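Local coordinates for alpha-L-rhamnosidase (Streptomyces avermitilis, PDB 3W5M), which releases terminal, non-reducing alpha-L-rhamnose from flavonoids and arabinogalactan-protein glycans by hydrolysis, and also carries a calcium-dependent rhamnose-binding module, at residues 24-29 with 712-717; 327-332 with 355-360; 528-533 with 904-909; 817-822 with 827-832; 947-952 with 971-976. All coordinates share one frame; numbering follows the deposited sequence.

Contact 1: 24-29 with 712-717; sequences HPRLSW and DRQVLA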
# COMPACT_ATOMS: atom_id res chain seq x y z
N HIS A 24 -23.37 -11.64 -8.74
CA HIS A 24 -23.10 -12.49 -9.89
C HIS A 24 -21.61 -12.78 -9.98
O HIS A 24 -20.90 -12.25 -10.86
CB HIS A 24 -23.60 -11.79 -11.16
CG HIS A 24 -25.05 -11.42 -11.07
ND1 HIS A 24 -26.05 -12.34 -11.27
CD2 HIS A 24 -25.65 -10.26 -10.73
CE1 HIS A 24 -27.22 -11.75 -11.10
NE2 HIS A 24 -27.01 -10.49 -10.76
N PRO A 25 -21.12 -13.66 -9.07
CA PRO A 25 -19.67 -13.96 -9.04
C PRO A 25 -19.21 -14.50 -10.39
O PRO A 25 -19.91 -15.31 -11.00
CB PRO A 25 -19.52 -15.02 -7.93
CG PRO A 25 -20.90 -15.47 -7.59
CD PRO A 25 -21.85 -14.38 -8.02
N ARG A 26 -18.02 -14.09 -10.83
CA ARG A 26 -17.52 -14.45 -12.17
C ARG A 26 -16.64 -15.68 -12.10
O ARG A 26 -15.63 -15.70 -11.38
CB ARG A 26 -16.77 -13.28 -12.79
CG ARG A 26 -17.70 -12.11 -13.10
CD ARG A 26 -16.91 -10.84 -13.44
NE ARG A 26 -16.12 -10.42 -12.29
CZ ARG A 26 -15.13 -9.53 -12.33
NH1 ARG A 26 -14.80 -8.93 -13.47
NH2 ARG A 26 -14.47 -9.24 -11.22
N LEU A 27 -16.99 -16.67 -12.90
CA LEU A 27 -16.39 -18.00 -12.83
C LEU A 27 -15.38 -18.15 -13.97
O LEU A 27 -15.61 -17.64 -15.08
CB LEU A 27 -17.51 -19.04 -13.00
CG LEU A 27 -18.67 -18.96 -11.99
CD1 LEU A 27 -19.74 -19.98 -12.37
CD2 LEU A 27 -18.16 -19.23 -10.60
N SER A 28 -14.27 -18.85 -13.71
CA SER A 28 -13.25 -19.07 -14.73
C SER A 28 -12.79 -20.52 -14.74
O SER A 28 -12.70 -21.15 -13.67
CB SER A 28 -12.02 -18.18 -14.49
OG SER A 28 -12.34 -16.78 -14.70
N TRP A 29 -12.51 -21.05 -15.92
CA TRP A 29 -12.04 -22.45 -16.05
C TRP A 29 -10.87 -22.60 -17.04
O TRP A 29 -11.06 -22.94 -18.20
CB TRP A 29 -13.19 -23.43 -16.34
CG TRP A 29 -14.18 -23.01 -17.42
CD1 TRP A 29 -14.09 -23.27 -18.76
CD2 TRP A 29 -15.40 -22.30 -17.23
NE1 TRP A 29 -15.17 -22.73 -19.42
CE2 TRP A 29 -15.99 -22.14 -18.51
CE3 TRP A 29 -16.05 -21.75 -16.11
CZ2 TRP A 29 -17.21 -21.48 -18.70
CZ3 TRP A 29 -17.28 -21.13 -16.30
CH2 TRP A 29 -17.84 -20.98 -17.59
N ASP A 712 -11.01 -8.13 -18.46
CA ASP A 712 -12.06 -7.88 -17.48
C ASP A 712 -13.03 -6.80 -17.95
O ASP A 712 -12.76 -5.60 -17.77
CB ASP A 712 -11.42 -7.44 -16.14
CG ASP A 712 -12.40 -7.45 -14.99
OD1 ASP A 712 -13.57 -7.03 -15.16
OD2 ASP A 712 -11.99 -7.87 -13.88
N ARG A 713 -14.18 -7.21 -18.52
CA ARG A 713 -15.15 -6.24 -19.05
C ARG A 713 -15.86 -5.50 -17.93
O ARG A 713 -16.26 -4.37 -18.12
CB ARG A 713 -16.19 -6.90 -20.01
CG ARG A 713 -15.54 -7.51 -21.26
CD ARG A 713 -16.51 -8.30 -22.13
NE ARG A 713 -17.25 -7.46 -23.08
CZ ARG A 713 -18.52 -7.07 -22.91
NH1 ARG A 713 -19.19 -7.43 -21.84
NH2 ARG A 713 -19.11 -6.31 -23.82
N GLN A 714 -16.01 -6.11 -16.76
CA GLN A 714 -16.70 -5.44 -15.68
C GLN A 714 -15.96 -4.19 -15.19
O GLN A 714 -16.59 -3.20 -14.81
CB GLN A 714 -16.95 -6.40 -14.52
CG GLN A 714 -17.68 -5.79 -13.35
CD GLN A 714 -18.04 -6.85 -12.32
OE1 GLN A 714 -19.02 -7.57 -12.49
NE2 GLN A 714 -17.24 -6.95 -11.25
N VAL A 715 -14.63 -4.26 -15.21
CA VAL A 715 -13.81 -3.12 -14.81
C VAL A 715 -14.10 -1.92 -15.73
O VAL A 715 -14.17 -0.79 -15.27
CB VAL A 715 -12.32 -3.49 -14.83
CG1 VAL A 715 -11.46 -2.26 -14.73
CG2 VAL A 715 -12.01 -4.40 -13.64
N LEU A 716 -14.28 -2.18 -17.03
CA LEU A 716 -14.60 -1.09 -17.96
C LEU A 716 -16.00 -0.55 -17.74
O LEU A 716 -16.20 0.67 -17.69
CB LEU A 716 -14.45 -1.55 -19.41
CG LEU A 716 -13.09 -2.04 -19.91
CD1 LEU A 716 -13.23 -2.32 -21.39
CD2 LEU A 716 -11.98 -1.01 -19.64
N ALA A 717 -16.98 -1.44 -17.61
CA ALA A 717 -18.34 -0.99 -17.36
C ALA A 717 -18.44 -0.10 -16.10
O ALA A 717 -19.13 0.91 -16.09
CB ALA A 717 -19.31 -2.17 -17.32
O HOH W 1 -20.23 -9.97 -12.32
O HOH W 2 -12.48 -6.93 -11.47
O HOH W 3 -15.69 -9.18 -16.29
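Arg26, on a strand of the N-terminal immunoglobulin-like domain, reaches Asp712 and Gln714 at the start of helix 713-732 of the catalytic (alpha/alpha)6 barrel, so the contact joins two domains. From CB and CG the aliphatic chain runs outward to CD, where contact begins with Gln714 OE1 (4.0 Å), and a bend at chi3 (-63°) then brings NE over the Gln714 amide. The guanidinium lies nearly parallel to that amide, 18° between the planes, with Gln714 NE2 3.5 Å above its centre. A long, flat-ended glutamine suits this stacked place. At the tip, NH1 makes a salt bridge to Asp712 OD1 (2.8 Å), and its individual hydrogen bonds to the two carboxylate oxygens are weak. NH2 is tied to Asp712 OD2 through a water and pairs with Glu12, while Tyr13 bonds to OD2. Aspartate fits here doubly, since it is also the N-cap of the helix: Val715 N donates to OD1 at 3.0 Å, arriving 49° out of the carboxylate plane.

Contact 2: 327-332 with 355-360; sequences GLYEAH and QYQTYD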
# COMPACT_ATOMS: atom_id res chain seq x y z
N GLY A 327 -10.03 1.71 12.17
CA GLY A 327 -8.72 1.49 12.81
C GLY A 327 -8.13 0.19 12.28
O GLY A 327 -8.27 -0.11 11.09
N LEU A 328 -7.51 -0.60 13.16
CA LEU A 328 -6.98 -1.89 12.75
C LEU A 328 -7.30 -2.84 13.90
O LEU A 328 -7.42 -2.38 15.03
CB LEU A 328 -5.44 -1.87 12.60
CG LEU A 328 -4.81 -0.83 11.66
CD1 LEU A 328 -3.29 -0.88 11.86
CD2 LEU A 328 -5.16 -1.13 10.22
N TYR A 329 -7.38 -4.13 13.60
CA TYR A 329 -7.67 -5.11 14.65
C TYR A 329 -6.92 -6.41 14.36
O TYR A 329 -6.51 -6.69 13.21
CB TYR A 329 -9.18 -5.38 14.78
CG TYR A 329 -9.72 -6.21 13.65
CD1 TYR A 329 -9.99 -5.63 12.38
CD2 TYR A 329 -9.90 -7.58 13.80
CE1 TYR A 329 -10.43 -6.40 11.33
CE2 TYR A 329 -10.34 -8.36 12.73
CZ TYR A 329 -10.60 -7.76 11.50
OH TYR A 329 -11.04 -8.51 10.44
N GLU A 330 -6.79 -7.21 15.41
CA GLU A 330 -6.36 -8.60 15.29
C GLU A 330 -7.19 -9.33 16.32
O GLU A 330 -7.19 -8.93 17.47
CB GLU A 330 -4.90 -8.75 15.67
CG GLU A 330 -4.36 -10.14 15.44
CD GLU A 330 -2.91 -10.23 15.90
OE1 GLU A 330 -2.67 -10.49 17.10
OE2 GLU A 330 -2.03 -10.00 15.05
N ALA A 331 -7.90 -10.37 15.87
CA ALA A 331 -8.81 -11.08 16.72
C ALA A 331 -8.21 -12.40 17.14
O ALA A 331 -7.41 -13.01 16.40
CB ALA A 331 -10.13 -11.34 16.00
N HIS A 332 -8.66 -12.85 18.29
CA HIS A 332 -8.23 -14.09 18.94
C HIS A 332 -9.47 -14.80 19.47
O HIS A 332 -10.42 -14.16 19.94
CB HIS A 332 -7.31 -13.74 20.11
CG HIS A 332 -5.97 -13.23 19.66
ND1 HIS A 332 -5.79 -11.95 19.17
CD2 HIS A 332 -4.77 -13.84 19.58
CE1 HIS A 332 -4.53 -11.79 18.81
NE2 HIS A 332 -3.89 -12.93 19.04
N GLN A 355 -14.21 -2.15 4.79
CA GLN A 355 -14.21 -3.53 4.29
C GLN A 355 -14.19 -4.48 5.49
O GLN A 355 -13.53 -4.20 6.46
CB GLN A 355 -13.00 -3.76 3.38
CG GLN A 355 -13.06 -2.90 2.13
CD GLN A 355 -12.20 -3.41 0.98
OE1 GLN A 355 -12.71 -3.91 -0.05
NE2 GLN A 355 -10.91 -3.29 1.16
N TYR A 356 -14.95 -5.57 5.42
CA TYR A 356 -14.93 -6.59 6.52
C TYR A 356 -14.31 -7.90 6.02
O TYR A 356 -14.22 -8.18 4.80
CB TYR A 356 -16.34 -6.84 7.11
CG TYR A 356 -17.27 -7.64 6.22
CD1 TYR A 356 -17.22 -9.05 6.21
CD2 TYR A 356 -18.19 -7.00 5.38
CE1 TYR A 356 -18.06 -9.80 5.39
CE2 TYR A 356 -19.05 -7.74 4.57
CZ TYR A 356 -18.99 -9.13 4.57
OH TYR A 356 -19.80 -9.88 3.76
N GLN A 357 -13.84 -8.68 6.99
CA GLN A 357 -13.16 -9.96 6.73
C GLN A 357 -14.01 -11.09 7.27
O GLN A 357 -14.77 -10.90 8.22
CB GLN A 357 -11.76 -10.01 7.40
CG GLN A 357 -10.75 -8.95 6.92
CD GLN A 357 -11.17 -7.52 7.21
OE1 GLN A 357 -11.39 -7.14 8.37
NE2 GLN A 357 -11.35 -6.72 6.13
N THR A 358 -13.88 -12.26 6.64
CA THR A 358 -14.62 -13.46 7.04
C THR A 358 -13.60 -14.57 7.35
O THR A 358 -12.71 -14.83 6.54
CB THR A 358 -15.53 -13.96 5.90
OG1 THR A 358 -16.46 -12.92 5.54
CG2 THR A 358 -16.34 -15.19 6.35
N TYR A 359 -13.76 -15.19 8.52
CA TYR A 359 -12.84 -16.25 8.95
C TYR A 359 -13.61 -17.51 9.30
O TYR A 359 -14.67 -17.43 9.91
CB TYR A 359 -11.99 -15.81 10.15
CG TYR A 359 -11.26 -14.51 9.96
CD1 TYR A 359 -10.03 -14.46 9.27
CD2 TYR A 359 -11.79 -13.30 10.46
CE1 TYR A 359 -9.34 -13.27 9.09
CE2 TYR A 359 -11.10 -12.09 10.27
CZ TYR A 359 -9.87 -12.09 9.59
OH TYR A 359 -9.18 -10.90 9.40
N ASP A 360 -13.04 -18.65 8.91
CA ASP A 360 -13.58 -19.95 9.29
C ASP A 360 -13.00 -20.32 10.65
O ASP A 360 -11.78 -20.56 10.77
CB ASP A 360 -13.15 -20.99 8.24
CG ASP A 360 -13.63 -22.41 8.57
OD1 ASP A 360 -13.90 -22.73 9.77
OD2 ASP A 360 -13.75 -23.21 7.62
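The strands carrying Tyr329 and Gln357 run in the same general direction with these two CA atoms 10.8 Å apart, too far for backbone bonding, so their side chains span the gap. Tyrosine is long and stiff enough to carry a hydroxyl across it, and a chi1 of 74° swings the Tyr329 ring toward the facing strand. There OH donates to Gln357 OE1 at 2.5 Å, a short bond made in the carbonyl plane on a lone pair, with a C=O...O angle of 125°; OE1 in turn lies in the plane of the Tyr329 ring, at its edge. Glutamine suits this buried spot because its bent chain offers an acceptor to the phenol while NE2 donates to Gln475, with a weak bond to Gln355 O besides. Tyr359, equally long, approaches from the opposite direction and brings its own OH within 3.2 Å of Tyr329 OH, which sits in the plane of the Tyr359 ring. Tyr359 OH is hydrogen-bonded to Asp341. Strand 328-333 belongs to one sheet, between 368-377 and 336-337, and strand 353-360 to the facing sheet, between 316-326 and 471-474; the three polar tips meet between the layers of this beta-sandwich.

Contact 3: 528-533 with 904-909; sequences AEVLNP and GGFQTP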
# COMPACT_ATOMS: atom_id res chain seq x y z
N ALA A 528 15.84 1.58 8.06
CA ALA A 528 16.38 2.46 6.99
C ALA A 528 16.50 1.76 5.68
O ALA A 528 16.77 0.56 5.61
CB ALA A 528 17.75 3.02 7.39
N GLU A 529 16.37 2.54 4.61
CA GLU A 529 16.51 1.99 3.26
C GLU A 529 17.98 1.90 2.81
O GLU A 529 18.33 1.04 2.01
CB GLU A 529 15.77 2.91 2.26
CG GLU A 529 14.28 3.11 2.48
CD GLU A 529 13.62 3.75 1.26
OE1 GLU A 529 13.75 4.99 1.09
OE2 GLU A 529 12.99 3.00 0.46
N VAL A 530 18.82 2.80 3.33
CA VAL A 530 20.23 2.93 2.91
C VAL A 530 21.13 3.28 4.10
O VAL A 530 20.62 3.58 5.20
CB VAL A 530 20.41 4.00 1.80
CG1 VAL A 530 19.68 3.56 0.52
CG2 VAL A 530 19.90 5.35 2.27
N LEU A 531 22.45 3.23 3.87
CA LEU A 531 23.46 3.51 4.89
C LEU A 531 24.27 4.73 4.52
O LEU A 531 24.36 5.10 3.34
CB LEU A 531 24.42 2.33 5.03
CG LEU A 531 23.90 0.96 5.47
CD1 LEU A 531 25.04 -0.04 5.52
CD2 LEU A 531 23.18 1.01 6.81
N ASN A 532 24.84 5.39 5.52
CA ASN A 532 25.85 6.42 5.28
C ASN A 532 27.18 5.73 4.97
O ASN A 532 27.34 4.54 5.27
CB ASN A 532 26.02 7.31 6.53
CG ASN A 532 24.76 8.07 6.88
OD1 ASN A 532 24.29 8.92 6.12
ND2 ASN A 532 24.23 7.80 8.06
N PRO A 533 28.16 6.47 4.39
CA PRO A 533 29.45 5.79 4.09
C PRO A 533 30.14 5.17 5.32
O PRO A 533 30.87 4.21 5.17
CB PRO A 533 30.31 6.89 3.47
CG PRO A 533 29.34 7.89 2.94
CD PRO A 533 28.14 7.86 3.87
N GLY A 904 28.45 10.28 -5.01
CA GLY A 904 28.29 9.41 -3.85
C GLY A 904 27.29 9.92 -2.81
O GLY A 904 26.83 9.14 -1.98
N GLY A 905 26.97 11.21 -2.84
CA GLY A 905 26.01 11.78 -1.88
C GLY A 905 24.57 11.40 -2.20
O GLY A 905 24.27 10.87 -3.27
N PHE A 906 23.67 11.69 -1.27
CA PHE A 906 22.24 11.48 -1.48
C PHE A 906 21.60 12.71 -2.07
O PHE A 906 22.05 13.83 -1.84
CB PHE A 906 21.55 11.12 -0.15
CG PHE A 906 22.03 9.84 0.44
CD1 PHE A 906 21.92 8.65 -0.26
CD2 PHE A 906 22.54 9.81 1.75
CE1 PHE A 906 22.34 7.45 0.30
CE2 PHE A 906 22.97 8.62 2.30
CZ PHE A 906 22.87 7.44 1.58
N GLN A 907 20.54 12.51 -2.84
CA GLN A 907 19.70 13.60 -3.26
C GLN A 907 19.02 14.19 -2.03
O GLN A 907 19.20 13.68 -0.89
CB GLN A 907 18.66 13.12 -4.29
CG GLN A 907 19.00 13.52 -5.73
CD GLN A 907 18.76 14.98 -6.02
OE1 GLN A 907 18.33 15.75 -5.15
NE2 GLN A 907 19.01 15.38 -7.27
N THR A 908 18.24 15.25 -2.22
CA THR A 908 17.68 15.96 -1.08
C THR A 908 16.66 15.13 -0.29
O THR A 908 15.68 14.65 -0.88
CB THR A 908 17.04 17.30 -1.45
OG1 THR A 908 16.38 17.82 -0.29
CG2 THR A 908 15.98 17.15 -2.55
N PRO A 909 16.87 15.02 1.04
CA PRO A 909 15.92 14.31 1.93
C PRO A 909 14.54 14.95 1.97
O PRO A 909 13.62 14.39 2.56
CB PRO A 909 16.60 14.41 3.31
CG PRO A 909 17.48 15.62 3.22
CD PRO A 909 18.00 15.59 1.80
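Leu531 O meets the rim of Phe906, lying in the ring plane 3.3 Å from CZ and 3.9 Å from CE2. The oxygen thus faces the slightly positive C-H edge of the aromatic ring, a weakly polar approach, and no hydrogen bond crosses between the segments. Beside it, Val530 CG2 packs on the same end of the ring, 3.7 Å from CZ and 3.8 Å from CE1, a purely apolar touch that suits a compact branched side chain. Phe906 reaches this place because its CG stands anti to the carbonyl carbon (chi1 -64°), which throws the ring out of an otherwise irregular loop. Asn532 crosses the phenylalanine at about a right angle, its amide plane 63° from the ring, with OD1 looser at 4.1 Å from CE2; the ND2 end is held by Thr536. Tyr538 also meets the Phe906 ring, so strand 537-538, which pairs with 530-531, helps to hold the aromatic group. Phenylalanine suits the place because it can present its C-H edge to a carbonyl oxygen while packing against valine and tyrosine. The arrangement is a surface junction between two domains: a short beta-hairpin of the concanavalin-like beta-sandwich receives a loop of the catalytic (alpha/alpha)6 barrel. That loop follows the segment bearing the presumed proton acceptor Glu895, whose side chain is about 11 Å from that of Phe906.

Contact 4: 817-822 with 827-832; sequences LTLSMN and ALRKAA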
# COMPACT_ATOMS: atom_id res chain seq x y z
N LEU A 817 5.78 10.83 -25.98
CA LEU A 817 4.35 10.89 -25.69
C LEU A 817 3.50 11.07 -26.94
O LEU A 817 2.44 10.45 -27.07
CB LEU A 817 4.04 12.00 -24.69
CG LEU A 817 4.45 11.59 -23.26
CD1 LEU A 817 4.53 12.81 -22.36
CD2 LEU A 817 3.50 10.56 -22.67
N THR A 818 3.97 11.93 -27.85
CA THR A 818 3.24 12.16 -29.09
C THR A 818 3.25 10.94 -29.99
O THR A 818 2.21 10.65 -30.59
CB THR A 818 3.78 13.38 -29.86
OG1 THR A 818 5.17 13.15 -30.17
CG2 THR A 818 3.62 14.61 -29.02
N LEU A 819 4.37 10.22 -30.06
CA LEU A 819 4.43 8.99 -30.85
C LEU A 819 3.57 7.89 -30.21
O LEU A 819 2.82 7.19 -30.90
CB LEU A 819 5.87 8.51 -31.05
CG LEU A 819 6.64 9.42 -32.01
CD1 LEU A 819 8.12 9.19 -31.79
CD2 LEU A 819 6.23 9.14 -33.47
N SER A 820 3.67 7.78 -28.89
CA SER A 820 2.92 6.76 -28.14
C SER A 820 1.40 6.90 -28.28
O SER A 820 0.70 5.90 -28.48
CB SER A 820 3.28 6.82 -26.65
OG SER A 820 2.79 5.66 -26.02
N MET A 821 0.91 8.11 -28.14
CA MET A 821 -0.52 8.42 -28.08
C MET A 821 -1.10 8.71 -29.46
O MET A 821 -2.26 9.11 -29.58
CB MET A 821 -0.80 9.58 -27.12
CG MET A 821 -0.39 9.26 -25.67
SD MET A 821 -0.49 10.69 -24.59
CE MET A 821 -0.16 9.89 -23.00
N ASN A 822 -0.29 8.49 -30.49
CA ASN A 822 -0.69 8.64 -31.90
C ASN A 822 -1.13 10.05 -32.20
O ASN A 822 -2.16 10.28 -32.86
CB ASN A 822 -1.73 7.57 -32.28
CG ASN A 822 -1.22 6.16 -32.04
OD1 ASN A 822 -0.12 5.82 -32.47
ND2 ASN A 822 -1.99 5.34 -31.31
N ALA A 827 2.46 11.28 -41.50
CA ALA A 827 3.50 11.73 -42.43
C ALA A 827 4.77 12.14 -41.71
O ALA A 827 5.84 12.13 -42.31
CB ALA A 827 3.00 12.92 -43.26
N LEU A 828 4.65 12.44 -40.41
CA LEU A 828 5.76 13.00 -39.65
C LEU A 828 6.27 12.09 -38.53
O LEU A 828 7.12 12.51 -37.76
CB LEU A 828 5.34 14.35 -39.06
CG LEU A 828 5.30 15.50 -40.07
CD1 LEU A 828 4.54 16.70 -39.53
CD2 LEU A 828 6.74 15.85 -40.48
N ARG A 829 5.76 10.87 -38.44
CA ARG A 829 6.23 9.94 -37.41
C ARG A 829 7.70 9.58 -37.56
O ARG A 829 8.44 9.56 -36.58
CB ARG A 829 5.35 8.69 -37.35
CG ARG A 829 3.99 8.96 -36.73
CD ARG A 829 3.16 7.68 -36.63
NE ARG A 829 3.79 6.66 -35.79
CZ ARG A 829 3.61 6.56 -34.48
NH1 ARG A 829 2.80 7.41 -33.85
NH2 ARG A 829 4.23 5.61 -33.79
N LYS A 830 8.13 9.30 -38.78
CA LYS A 830 9.53 9.02 -39.06
C LYS A 830 10.42 10.16 -38.55
O LYS A 830 11.40 9.90 -37.85
CB LYS A 830 9.75 8.81 -40.56
CG LYS A 830 11.13 8.29 -40.93
CD LYS A 830 11.17 7.86 -42.39
CE LYS A 830 12.49 7.21 -42.73
NZ LYS A 830 13.62 8.18 -42.66
N ALA A 831 10.08 11.40 -38.91
CA ALA A 831 10.83 12.59 -38.50
C ALA A 831 10.86 12.75 -36.98
O ALA A 831 11.93 13.02 -36.40
CB ALA A 831 10.27 13.86 -39.14
N ALA A 832 9.70 12.57 -36.33
CA ALA A 832 9.62 12.70 -34.88
C ALA A 832 10.45 11.64 -34.19
O ALA A 832 11.16 11.94 -33.21
CB ALA A 832 8.17 12.70 -34.39
O HOH W 4 4.22 4.63 -31.20
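Leu819 and Arg829 join the end of helix 812-820 to the start of helix 829-842, a helical hairpin of the catalytic (alpha/alpha)6 barrel. The first helix closes in a Schellman motif whose C-prime residue is Asn822, with positive phi (60°). Polar bonds gather on Leu819 O, a carbonyl at the helix end. Arg829 NH1 donates to Leu819 O at 3.0 Å and nearly straight, 167° at the hydrogen, in the carbonyl plane and on a lone pair. The weak Schellman bond from Asn822 N uses the same oxygen, and a water that accepts from Arg829 NH2 lies 2.9 Å from Leu819 O. A positive group here is probably favoured by the negative end of the helix dipole; arginine can also offer one N-H group directly and another to the water. Its chain bends at chi3 (61°), bringing the flat end round against the first helix. Apolar contacts come from the Leu819 side chain, whose CD2 approaches Ala832 CB at 4.2 Å; the small alanine allows the helices to draw near. Val860 of helix 854-863 also touches this leucine. Over one face of the Arg829 guanidinium, Leu819 CD2 sits 3.8 Å above the centre.

Contact 5: 947-952 with 971-976; sequences PRPGGE and WQQRSG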
# COMPACT_ATOMS: atom_id res chain seq x y z
N PRO A 947 9.55 -12.28 -29.73
CA PRO A 947 10.84 -12.01 -29.11
C PRO A 947 11.74 -11.28 -30.11
O PRO A 947 11.80 -11.67 -31.28
CB PRO A 947 11.40 -13.41 -28.81
CG PRO A 947 10.66 -14.34 -29.72
CD PRO A 947 9.30 -13.74 -29.84
N ARG A 948 12.39 -10.21 -29.65
CA ARG A 948 13.31 -9.48 -30.49
C ARG A 948 14.70 -9.51 -29.87
O ARG A 948 15.04 -8.60 -29.12
CB ARG A 948 12.84 -8.04 -30.66
CG ARG A 948 11.44 -7.89 -31.23
CD ARG A 948 10.90 -6.54 -30.84
NE ARG A 948 9.72 -6.11 -31.58
CZ ARG A 948 9.75 -5.48 -32.75
NH1 ARG A 948 10.92 -5.24 -33.34
NH2 ARG A 948 8.63 -5.08 -33.33
N PRO A 949 15.51 -10.53 -30.20
CA PRO A 949 16.89 -10.60 -29.71
C PRO A 949 17.65 -9.34 -30.09
O PRO A 949 17.30 -8.66 -31.06
CB PRO A 949 17.48 -11.81 -30.44
CG PRO A 949 16.29 -12.61 -30.87
CD PRO A 949 15.26 -11.59 -31.20
N GLY A 950 18.67 -9.00 -29.29
CA GLY A 950 19.33 -7.71 -29.38
C GLY A 950 20.19 -7.53 -28.15
O GLY A 950 20.21 -8.41 -27.27
N GLY A 951 20.91 -6.41 -28.08
CA GLY A 951 21.84 -6.16 -26.97
C GLY A 951 22.65 -7.39 -26.63
O GLY A 951 23.20 -8.04 -27.52
N GLU A 952 22.68 -7.76 -25.36
CA GLU A 952 23.51 -8.86 -24.90
C GLU A 952 22.67 -10.09 -24.66
O GLU A 952 23.16 -11.08 -24.11
CB GLU A 952 24.22 -8.50 -23.59
CG GLU A 952 24.64 -7.04 -23.44
CD GLU A 952 25.25 -6.72 -22.08
OE1 GLU A 952 25.52 -7.64 -21.27
OE2 GLU A 952 25.44 -5.51 -21.80
N TRP A 971 13.55 -19.13 -25.74
CA TRP A 971 14.29 -19.01 -26.99
C TRP A 971 15.79 -18.89 -26.76
O TRP A 971 16.25 -18.45 -25.69
CB TRP A 971 13.77 -17.85 -27.85
CG TRP A 971 13.88 -16.47 -27.27
CD1 TRP A 971 12.90 -15.79 -26.60
CD2 TRP A 971 15.00 -15.58 -27.36
NE1 TRP A 971 13.35 -14.53 -26.24
CE2 TRP A 971 14.63 -14.38 -26.70
CE3 TRP A 971 16.29 -15.67 -27.92
CZ2 TRP A 971 15.51 -13.28 -26.59
CZ3 TRP A 971 17.15 -14.58 -27.81
CH2 TRP A 971 16.76 -13.41 -27.14
N GLN A 972 16.55 -19.31 -27.77
CA GLN A 972 18.01 -19.33 -27.71
C GLN A 972 18.58 -19.05 -29.09
O GLN A 972 18.12 -19.64 -30.08
CB GLN A 972 18.49 -20.70 -27.23
CG GLN A 972 19.99 -20.83 -27.06
CD GLN A 972 20.37 -22.12 -26.36
OE1 GLN A 972 19.53 -23.00 -26.13
NE2 GLN A 972 21.65 -22.25 -26.01
N GLN A 973 19.53 -18.12 -29.15
CA GLN A 973 20.40 -17.93 -30.32
C GLN A 973 21.74 -18.62 -30.08
O GLN A 973 22.45 -18.29 -29.11
CB GLN A 973 20.70 -16.46 -30.55
CG GLN A 973 19.58 -15.68 -31.19
CD GLN A 973 20.04 -14.31 -31.60
OE1 GLN A 973 20.74 -13.62 -30.86
NE2 GLN A 973 19.64 -13.89 -32.79
N ARG A 974 22.09 -19.58 -30.94
CA ARG A 974 23.41 -20.20 -30.87
C ARG A 974 23.90 -20.68 -32.22
O ARG A 974 23.11 -21.06 -33.09
CB ARG A 974 23.46 -21.31 -29.84
CG ARG A 974 24.72 -21.24 -28.98
CD ARG A 974 24.57 -22.05 -27.70
NE ARG A 974 23.91 -23.33 -27.95
CZ ARG A 974 24.50 -24.41 -28.46
NH1 ARG A 974 25.79 -24.38 -28.78
NH2 ARG A 974 23.80 -25.52 -28.66
N SER A 975 25.22 -20.63 -32.39
CA SER A 975 25.92 -20.89 -33.65
C SER A 975 25.11 -20.63 -34.92
O SER A 975 24.92 -21.54 -35.72
CB SER A 975 26.55 -22.29 -33.67
OG SER A 975 25.56 -23.27 -33.50
N GLY A 976 24.63 -19.40 -35.08
CA GLY A 976 23.86 -19.01 -36.26
C GLY A 976 22.38 -19.33 -36.15
O GLY A 976 21.53 -18.64 -36.74
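Trp971 offers one broad face of its indole to two prolines, Pro947 over the five-membered ring and Pro949 over the six-membered ring. Both meet it as CH-pi contacts: Pro947 CB is 3.8 Å from the pyrrole centroid, 29° off the ring normal, and Pro949 CG is 4.1 Å from the benzene centroid, 26° off. Proline suits the task, as its ring is compact, stiff and close to the backbone. The two spaced residues, with Arg948 turned away between them, match the length of the indole. The tryptophan is laid across the loop by a chi1 of 62°, which places CG between the two main-chain branches, and its NE1 is satisfied by Ile930 O. Two residues along the strand, on the same side, Gln973 runs out extended and sets its amide against Pro949, with OE1 3.8 Å from CB, which extends the packing toward solvent. Strand 965-974 lies between 955-962 and 977-984 in one sheet of the C-terminal beta-sandwich; from the latter, Leu980 touches Trp971, and Phe978 touches Pro949 and Gln973. The loop carries the chain from strand 942-945 of the other sheet to 955-962, and Arg948 O bonds to Tyr871 of helix 867-875.

None of the five contacts touches another. Contacts 1 and 3 both dock a beta domain on the (alpha/alpha)6 barrel, yet their centres lie 45 Å apart on opposite sides of the chain's centre, and their segments alternate along the sequence. Contact 4 is internal to the barrel and nested within the loop closed by contact 3. Contact 5 lies in the C-terminal domain; its nearest atoms are about 12 Å from contact 4 on the same side of the chain's centre. Contact 2 lies inside a separate sandwich, and its nearest atoms are about 12 Å from those of contact 1. Contact 3 is the one near the catalytic site: Val530's side chain is about 11 Å from that of rhamnose-binding Arg634.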